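DNA alpha-glucosyltransferase (Enterobacteria phage T4, PDB 1XV5) is a phage glycosyltransferase of the GT-B clan, built from two domains with parallel sheets, and holds uridine-5'-diphosphate in this model. Local coordinates at residues W189-M197 against R368-Y379. Residues are numbered along the deposited sequence; the frame is centred on the assembly and turned at random.
Sequences WKDVSEINM and RALYDREREKAY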
ATOM      1  N   TRP A 189     -17.220 -10.567   0.396  1.00 15.08           N
ATOM      2  CA  TRP A 189     -17.901 -10.784  -0.879  1.00 15.20           C
ATOM      3  C   TRP A 189     -19.425 -10.782  -0.741  1.00 15.22           C
ATOM      4  O   TRP A 189     -19.988 -11.472   0.112  1.00 14.90           O
ATOM      5  CB  TRP A 189     -17.428 -12.099  -1.500  1.00 14.67           C
ATOM      6  CG  TRP A 189     -17.633 -12.193  -2.987  1.00 14.79           C
ATOM      7  CD1 TRP A 189     -18.752 -12.627  -3.640  1.00 16.47           C
ATOM      8  CD2 TRP A 189     -16.669 -11.889  -4.003  1.00 14.66           C
ATOM      9  NE1 TRP A 189     -18.541 -12.620  -5.000  1.00 14.99           N
ATOM     10  CE2 TRP A 189     -17.272 -12.170  -5.251  1.00 15.42           C
ATOM     11  CE3 TRP A 189     -15.353 -11.409  -3.980  1.00 13.85           C
ATOM     12  CZ2 TRP A 189     -16.601 -11.988  -6.468  1.00 14.02           C
ATOM     13  CZ3 TRP A 189     -14.684 -11.226  -5.193  1.00 14.36           C
ATOM     14  CH2 TRP A 189     -15.314 -11.517  -6.420  1.00 13.85           C
ATOM     15  N   LYS A 190     -20.083 -10.003  -1.592  1.00 14.23           N
ATOM     16  CA  LYS A 190     -21.537  -9.893  -1.573  1.00 13.82           C
ATOM     17  C   LYS A 190     -22.155 -10.508  -2.819  1.00 14.46           C
ATOM     18  O   LYS A 190     -21.499 -10.626  -3.853  1.00 14.15           O
ATOM     19  CB  LYS A 190     -21.957  -8.420  -1.517  1.00 14.61           C
ATOM     20  CG  LYS A 190     -21.476  -7.651  -0.298  1.00 14.96           C
ATOM     21  CD  LYS A 190     -22.209  -8.088   0.960  1.00 15.37           C
ATOM     22  CE  LYS A 190     -21.775  -7.267   2.169  1.00 17.05           C
ATOM     23  NZ  LYS A 190     -20.334  -7.465   2.483  1.00 15.63           N
ATOM     24  N   ASP A 191     -23.421 -10.897  -2.720  1.00 14.39           N
ATOM     25  CA  ASP A 191     -24.118 -11.438  -3.875  1.00 17.10           C
ATOM     26  C   ASP A 191     -24.342 -10.207  -4.750  1.00 16.01           C
ATOM     27  O   ASP A 191     -24.525  -9.103  -4.228  1.00 16.00           O
ATOM     28  CB  ASP A 191     -25.460 -12.052  -3.465  1.00 20.78           C
ATOM     29  CG  ASP A 191     -26.192 -12.691  -4.636  1.00 27.20           C
ATOM     30  OD1 ASP A 191     -26.938 -11.983  -5.347  1.00 29.51           O
ATOM     31  OD2 ASP A 191     -26.010 -13.908  -4.853  1.00 31.51           O
ATOM     32  N   VAL A 192     -24.327 -10.388  -6.066  1.00 16.04           N
ATOM     33  CA  VAL A 192     -24.495  -9.263  -6.982  1.00 18.33           C
ATOM     34  C   VAL A 192     -25.768  -8.444  -6.738  1.00 19.66           C
ATOM     35  O   VAL A 192     -25.791  -7.236  -6.979  1.00 19.00           O
ATOM     36  CB  VAL A 192     -24.447  -9.736  -8.466  1.00 19.02           C
ATOM     37  CG1 VAL A 192     -25.656 -10.599  -8.793  1.00 19.69           C
ATOM     38  CG2 VAL A 192     -24.369  -8.529  -9.397  1.00 19.30           C
ATOM     39  N   SER A 193     -26.814  -9.089  -6.230  1.00 18.57           N
ATOM     40  CA  SER A 193     -28.076  -8.395  -5.969  1.00 19.20           C
ATOM     41  C   SER A 193     -27.964  -7.361  -4.850  1.00 18.56           C
ATOM     42  O   SER A 193     -28.808  -6.475  -4.734  1.00 19.30           O
ATOM     43  CB  SER A 193     -29.168  -9.406  -5.610  1.00 21.19           C
ATOM     44  OG  SER A 193     -28.880 -10.041  -4.375  1.00 21.37           O
ATOM     45  N   GLU A 194     -26.921  -7.480  -4.034  1.00 16.32           N
ATOM     46  CA  GLU A 194     -26.698  -6.573  -2.910  1.00 16.32           C
ATOM     47  C   GLU A 194     -25.869  -5.347  -3.286  1.00 15.27           C
ATOM     48  O   GLU A 194     -25.677  -4.451  -2.466  1.00 16.70           O
ATOM     49  CB  GLU A 194     -25.960  -7.309  -1.783  1.00 14.37           C
ATOM     50  CG  GLU A 194     -26.720  -8.442  -1.119  1.00 17.03           C
ATOM     51  CD  GLU A 194     -25.873  -9.159  -0.076  1.00 17.22           C
ATOM     52  OE1 GLU A 194     -25.102 -10.073  -0.445  1.00 15.32           O
ATOM     53  OE2 GLU A 194     -25.964  -8.793   1.113  1.00 19.14           O
ATOM     54  N   ILE A 195     -25.378  -5.311  -4.517  1.00 14.88           N
ATOM     55  CA  ILE A 195     -24.522  -4.214  -4.962  1.00 15.51           C
ATOM     56  C   ILE A 195     -25.244  -3.045  -5.632  1.00 15.92           C
ATOM     57  O   ILE A 195     -26.061  -3.240  -6.529  1.00 16.11           O
ATOM     58  CB  ILE A 195     -23.435  -4.748  -5.923  1.00 15.01           C
ATOM     59  CG1 ILE A 195     -22.541  -5.746  -5.179  1.00 16.13           C
ATOM     60  CG2 ILE A 195     -22.601  -3.594  -6.480  1.00 15.33           C
ATOM     61  CD1 ILE A 195     -21.502  -6.407  -6.053  1.00 14.80           C
ATOM     62  N   ASN A 196     -24.934  -1.831  -5.182  1.00 15.51           N
ATOM     63  CA  ASN A 196     -25.536  -0.631  -5.758  1.00 16.61           C
ATOM     64  C   ASN A 196     -24.660  -0.231  -6.940  1.00 16.46           C
ATOM     65  O   ASN A 196     -23.599   0.364  -6.766  1.00 14.57           O
ATOM     66  CB  ASN A 196     -25.569   0.507  -4.738  1.00 17.74           C
ATOM     67  CG  ASN A 196     -26.349   1.712  -5.237  1.00 19.34           C
ATOM     68  OD1 ASN A 196     -26.388   1.986  -6.437  1.00 16.26           O
ATOM     69  ND2 ASN A 196     -26.968   2.445  -4.313  1.00 18.36           N
ATOM     70  N   MET A 197     -25.115  -0.563  -8.142  1.00 16.82           N
ATOM     71  CA  MET A 197     -24.375  -0.270  -9.364  1.00 17.26           C
ATOM     72  C   MET A 197     -24.086   1.207  -9.632  1.00 16.75           C
ATOM     73  O   MET A 197     -23.162   1.528 -10.377  1.00 17.92           O
ATOM     74  CB  MET A 197     -25.121  -0.860 -10.567  1.00 17.07           C
ATOM     75  CG  MET A 197     -25.213  -2.378 -10.556  1.00 19.71           C
ATOM     76  SD  MET A 197     -23.586  -3.158 -10.633  1.00 17.97           S
ATOM     77  CE  MET A 197     -23.950  -4.790 -10.011  1.00 20.93           C
ATOM     78  N   ARG A 368     -26.184  -8.089 -14.641  1.00 19.98           N
ATOM     79  CA  ARG A 368     -25.670  -8.717 -13.427  1.00 21.50           C
ATOM     80  C   ARG A 368     -24.833  -9.968 -13.688  1.00 21.17           C
ATOM     81  O   ARG A 368     -23.856 -10.218 -12.983  1.00 20.71           O
ATOM     82  CB  ARG A 368     -26.830  -9.066 -12.485  1.00 25.58           C
ATOM     83  CG  ARG A 368     -27.703  -7.877 -12.096  1.00 29.70           C
ATOM     84  CD  ARG A 368     -27.150  -7.089 -10.909  1.00 34.27           C
ATOM     85  NE  ARG A 368     -27.907  -5.855 -10.695  1.00 36.53           N
ATOM     86  CZ  ARG A 368     -27.813  -5.079  -9.616  1.00 37.01           C
ATOM     87  NH1 ARG A 368     -26.994  -5.398  -8.622  1.00 33.73           N
ATOM     88  NH2 ARG A 368     -28.538  -3.970  -9.538  1.00 36.98           N
ATOM     89  N   ALA A 369     -25.210 -10.757 -14.690  1.00 19.94           N
ATOM     90  CA  ALA A 369     -24.467 -11.978 -15.002  1.00 19.34           C
ATOM     91  C   ALA A 369     -23.069 -11.643 -15.510  1.00 18.21           C
ATOM     92  O   ALA A 369     -22.087 -12.274 -15.112  1.00 18.35           O
ATOM     93  CB  ALA A 369     -25.219 -12.810 -16.038  1.00 20.51           C
ATOM     94  N   LEU A 370     -22.987 -10.655 -16.396  1.00 16.15           N
ATOM     95  CA  LEU A 370     -21.715 -10.212 -16.947  1.00 15.99           C
ATOM     96  C   LEU A 370     -20.876  -9.646 -15.804  1.00 15.73           C
ATOM     97  O   LEU A 370     -19.691  -9.961 -15.664  1.00 15.87           O
ATOM     98  CB  LEU A 370     -21.949  -9.129 -18.005  1.00 16.74           C
ATOM     99  CG  LEU A 370     -20.723  -8.442 -18.612  1.00 18.92           C
ATOM    100  CD1 LEU A 370     -19.817  -9.472 -19.273  1.00 19.23           C
ATOM    101  CD2 LEU A 370     -21.180  -7.393 -19.624  1.00 19.93           C
ATOM    102  N   TYR A 371     -21.510  -8.805 -14.991  1.00 14.74           N
ATOM    103  CA  TYR A 371     -20.852  -8.182 -13.846  1.00 14.75           C
ATOM    104  C   TYR A 371     -20.178  -9.262 -13.008  1.00 14.63           C
ATOM    105  O   TYR A 371     -18.996  -9.156 -12.661  1.00 13.84           O
ATOM    106  CB  TYR A 371     -21.889  -7.447 -12.986  1.00 14.03           C
ATOM    107  CG  TYR A 371     -21.305  -6.679 -11.814  1.00 15.29           C
ATOM    108  CD1 TYR A 371     -21.015  -5.318 -11.919  1.00 14.92           C
ATOM    109  CD2 TYR A 371     -21.017  -7.320 -10.610  1.00 13.82           C
ATOM    110  CE1 TYR A 371     -20.448  -4.612 -10.851  1.00 14.31           C
ATOM    111  CE2 TYR A 371     -20.451  -6.629  -9.539  1.00 14.73           C
ATOM    112  CZ  TYR A 371     -20.168  -5.276  -9.664  1.00 15.54           C
ATOM    113  OH  TYR A 371     -19.609  -4.593  -8.608  1.00 14.42           O
ATOM    114  N   ASP A 372     -20.938 -10.307 -12.688  1.00 14.44           N
ATOM    115  CA  ASP A 372     -20.425 -11.409 -11.880  1.00 14.02           C
ATOM    116  C   ASP A 372     -19.247 -12.108 -12.547  1.00 15.19           C
ATOM    117  O   ASP A 372     -18.233 -12.381 -11.900  1.00 15.00           O
ATOM    118  CB  ASP A 372     -21.544 -12.415 -11.594  1.00 15.08           C
ATOM    119  CG  ASP A 372     -21.856 -12.535 -10.112  1.00 18.74           C
ATOM    120  OD1 ASP A 372     -22.927 -13.079  -9.775  1.00 21.00           O
ATOM    121  OD2 ASP A 372     -21.029 -12.097  -9.282  1.00 21.83           O
ATOM    122  N   ARG A 373     -19.373 -12.401 -13.838  1.00 15.44           N
ATOM    123  CA  ARG A 373     -18.283 -13.061 -14.546  1.00 16.66           C
ATOM    124  C   ARG A 373     -17.028 -12.203 -14.504  1.00 16.68           C
ATOM    125  O   ARG A 373     -15.935 -12.703 -14.256  1.00 15.34           O
ATOM    126  CB  ARG A 373     -18.650 -13.332 -16.011  1.00 17.64           C
ATOM    127  CG  ARG A 373     -19.710 -14.405 -16.207  1.00 22.01           C
ATOM    128  CD  ARG A 373     -19.729 -14.900 -17.653  1.00 22.90           C
ATOM    129  NE  ARG A 373     -20.162 -13.869 -18.597  1.00 24.49           N
ATOM    130  CZ  ARG A 373     -21.429 -13.514 -18.791  1.00 24.59           C
ATOM    131  NH1 ARG A 373     -22.400 -14.106 -18.108  1.00 24.47           N
ATOM    132  NH2 ARG A 373     -21.727 -12.568 -19.672  1.00 24.39           N
ATOM    133  N   GLU A 374     -17.191 -10.905 -14.739  1.00 15.43           N
ATOM    134  CA  GLU A 374     -16.045 -10.006 -14.753  1.00 14.60           C
ATOM    135  C   GLU A 374     -15.329  -9.902 -13.414  1.00 13.88           C
ATOM    136  O   GLU A 374     -14.099  -9.945 -13.370  1.00 14.56           O
ATOM    137  CB  GLU A 374     -16.465  -8.619 -15.241  1.00 15.88           C
ATOM    138  CG  GLU A 374     -16.917  -8.617 -16.699  1.00 17.30           C
ATOM    139  CD  GLU A 374     -15.855  -9.167 -17.641  1.00 19.19           C
ATOM    140  OE1 GLU A 374     -14.750  -8.586 -17.706  1.00 19.78           O
ATOM    141  OE2 GLU A 374     -16.125 -10.181 -18.321  1.00 20.79           O
ATOM    142  N   ARG A 375     -16.071  -9.776 -12.319  1.00 12.72           N
ATOM    143  CA  ARG A 375     -15.390  -9.673 -11.035  1.00 13.04           C
ATOM    144  C   ARG A 375     -14.782 -11.009 -10.609  1.00 14.25           C
ATOM    145  O   ARG A 375     -13.786 -11.028  -9.894  1.00 12.89           O
ATOM    146  CB  ARG A 375     -16.318  -9.120  -9.946  1.00 12.38           C
ATOM    147  CG  ARG A 375     -17.550  -9.935  -9.649  1.00 11.53           C
ATOM    148  CD  ARG A 375     -18.219  -9.420  -8.375  1.00 14.56           C
ATOM    149  NE  ARG A 375     -19.401 -10.200  -8.027  1.00 15.35           N
ATOM    150  CZ  ARG A 375     -19.992 -10.168  -6.837  1.00 15.91           C
ATOM    151  NH1 ARG A 375     -19.513  -9.390  -5.874  1.00 14.36           N
ATOM    152  NH2 ARG A 375     -21.055 -10.928  -6.610  1.00 13.73           N
ATOM    153  N   GLU A 376     -15.367 -12.127 -11.037  1.00 14.30           N
ATOM    154  CA  GLU A 376     -14.777 -13.419 -10.687  1.00 15.11           C
ATOM    155  C   GLU A 376     -13.412 -13.494 -11.380  1.00 14.32           C
ATOM    156  O   GLU A 376     -12.451 -14.030 -10.826  1.00 14.44           O
ATOM    157  CB  GLU A 376     -15.669 -14.583 -11.141  1.00 15.23           C
ATOM    158  CG  GLU A 376     -16.915 -14.781 -10.277  1.00 16.34           C
ATOM    159  CD  GLU A 376     -16.617 -15.387  -8.910  1.00 17.66           C
ATOM    160  OE1 GLU A 376     -17.550 -15.472  -8.084  1.00 19.82           O
ATOM    161  OE2 GLU A 376     -15.461 -15.789  -8.657  1.00 19.36           O
ATOM    162  N   LYS A 377     -13.324 -12.946 -12.588  1.00 13.74           N
ATOM    163  CA  LYS A 377     -12.054 -12.939 -13.306  1.00 14.19           C
ATOM    164  C   LYS A 377     -11.041 -12.035 -12.602  1.00 14.81           C
ATOM    165  O   LYS A 377      -9.880 -12.406 -12.446  1.00 14.85           O
ATOM    166  CB  LYS A 377     -12.241 -12.471 -14.752  1.00 15.44           C
ATOM    167  CG  LYS A 377     -12.851 -13.533 -15.661  1.00 16.78           C
ATOM    168  CD  LYS A 377     -12.847 -13.116 -17.128  1.00 21.37           C
ATOM    169  CE  LYS A 377     -13.793 -11.962 -17.394  1.00 23.78           C
ATOM    170  NZ  LYS A 377     -13.949 -11.713 -18.860  1.00 24.13           N
ATOM    171  N   ALA A 378     -11.487 -10.857 -12.168  1.00 14.08           N
ATOM    172  CA  ALA A 378     -10.600  -9.913 -11.490  1.00 13.53           C
ATOM    173  C   ALA A 378     -10.069 -10.506 -10.197  1.00 13.09           C
ATOM    174  O   ALA A 378      -8.882 -10.398  -9.899  1.00 12.03           O
ATOM    175  CB  ALA A 378     -11.331  -8.611 -11.202  1.00 14.79           C
ATOM    176  N   TYR A 379     -10.959 -11.112  -9.420  1.00 12.51           N
ATOM    177  CA  TYR A 379     -10.553 -11.727  -8.166  1.00 13.60           C
ATOM    178  C   TYR A 379      -9.478 -12.781  -8.399  1.00 13.95           C
ATOM    179  O   TYR A 379      -8.448 -12.782  -7.727  1.00 13.92           O
ATOM    180  CB  TYR A 379     -11.756 -12.360  -7.464  1.00 13.36           C
ATOM    181  CG  TYR A 379     -11.369 -13.252  -6.300  1.00 16.46           C
ATOM    182  CD1 TYR A 379     -11.253 -14.632  -6.463  1.00 18.56           C
ATOM    183  CD2 TYR A 379     -11.074 -12.710  -5.046  1.00 17.61           C
ATOM    184  CE1 TYR A 379     -10.853 -15.452  -5.408  1.00 20.67           C
ATOM    185  CE2 TYR A 379     -10.672 -13.520  -3.986  1.00 19.52           C
ATOM    186  CZ  TYR A 379     -10.564 -14.889  -4.174  1.00 21.49           C
ATOM    187  OH  TYR A 379     -10.163 -15.698  -3.134  1.00 26.20           O
TER
HETATM  188  O   HOH W   1     -19.623 -14.012  -7.502  1.00 21.74           O
HETATM  189  O   HOH W   2     -23.540 -12.985  -7.203  1.00 17.71           O
HETATM  190  O   HOH W   3     -28.023  -1.112  -8.378  1.00 19.11           O
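Trp189 lays its indole over one face of the Arg375 guanidinium, NE1 standing 3.4 Å from CZ with the two planes 24° apart. Ile195 CD1 covers the opposite face, and Trp189 CH2 goes on to rest against Tyr379 CB. In the guanidinium plane, NH1 and NH2 of Arg375 converge end-on on the carbonyl of Lys190, the shorter bond being NH2 to O at 2.8 Å. Arg375 thus illustrates how one arginine can join a helix to a loop through its faces and its edge at once. Along the other edge, NE and NH2 grip Asp372 OD2, one helical turn earlier, in a salt bridge, while NH1 also donates to Gly317 O; these partners fix the rotation of the group. With CG of Arg375 between its backbone N and carbonyl carbon (chi1 61°) and the chain then extended to NE, the guanidinium reaches the loop.

Arg368, at the exposed start of helix 368-386, varies the theme: Met197 CE and CG cover one face while NH1 alone reaches two carbonyls, Ile195 O at 3.1 Å, in the carbonyl plane on a lone pair, and more weakly Val192 O. The CG2 methyl of Val192 packs on Arg368 CD at 3.5 Å. Farther along the loop, Met197 CE sits over the centre of the Tyr371 ring, 3.5 Å from its centroid, as a CH-pi contact, while SD lies obliquely beside CE1 in a Met-aromatic contact; Tyr371 OH is held by Gly289 O.

The direct hydrogen bonds from the helix all end on main-chain carbonyls of the loop, side-chain packing adds to them, and Asp372 probably offsets the charge of Arg375 where it lies buried against the indole.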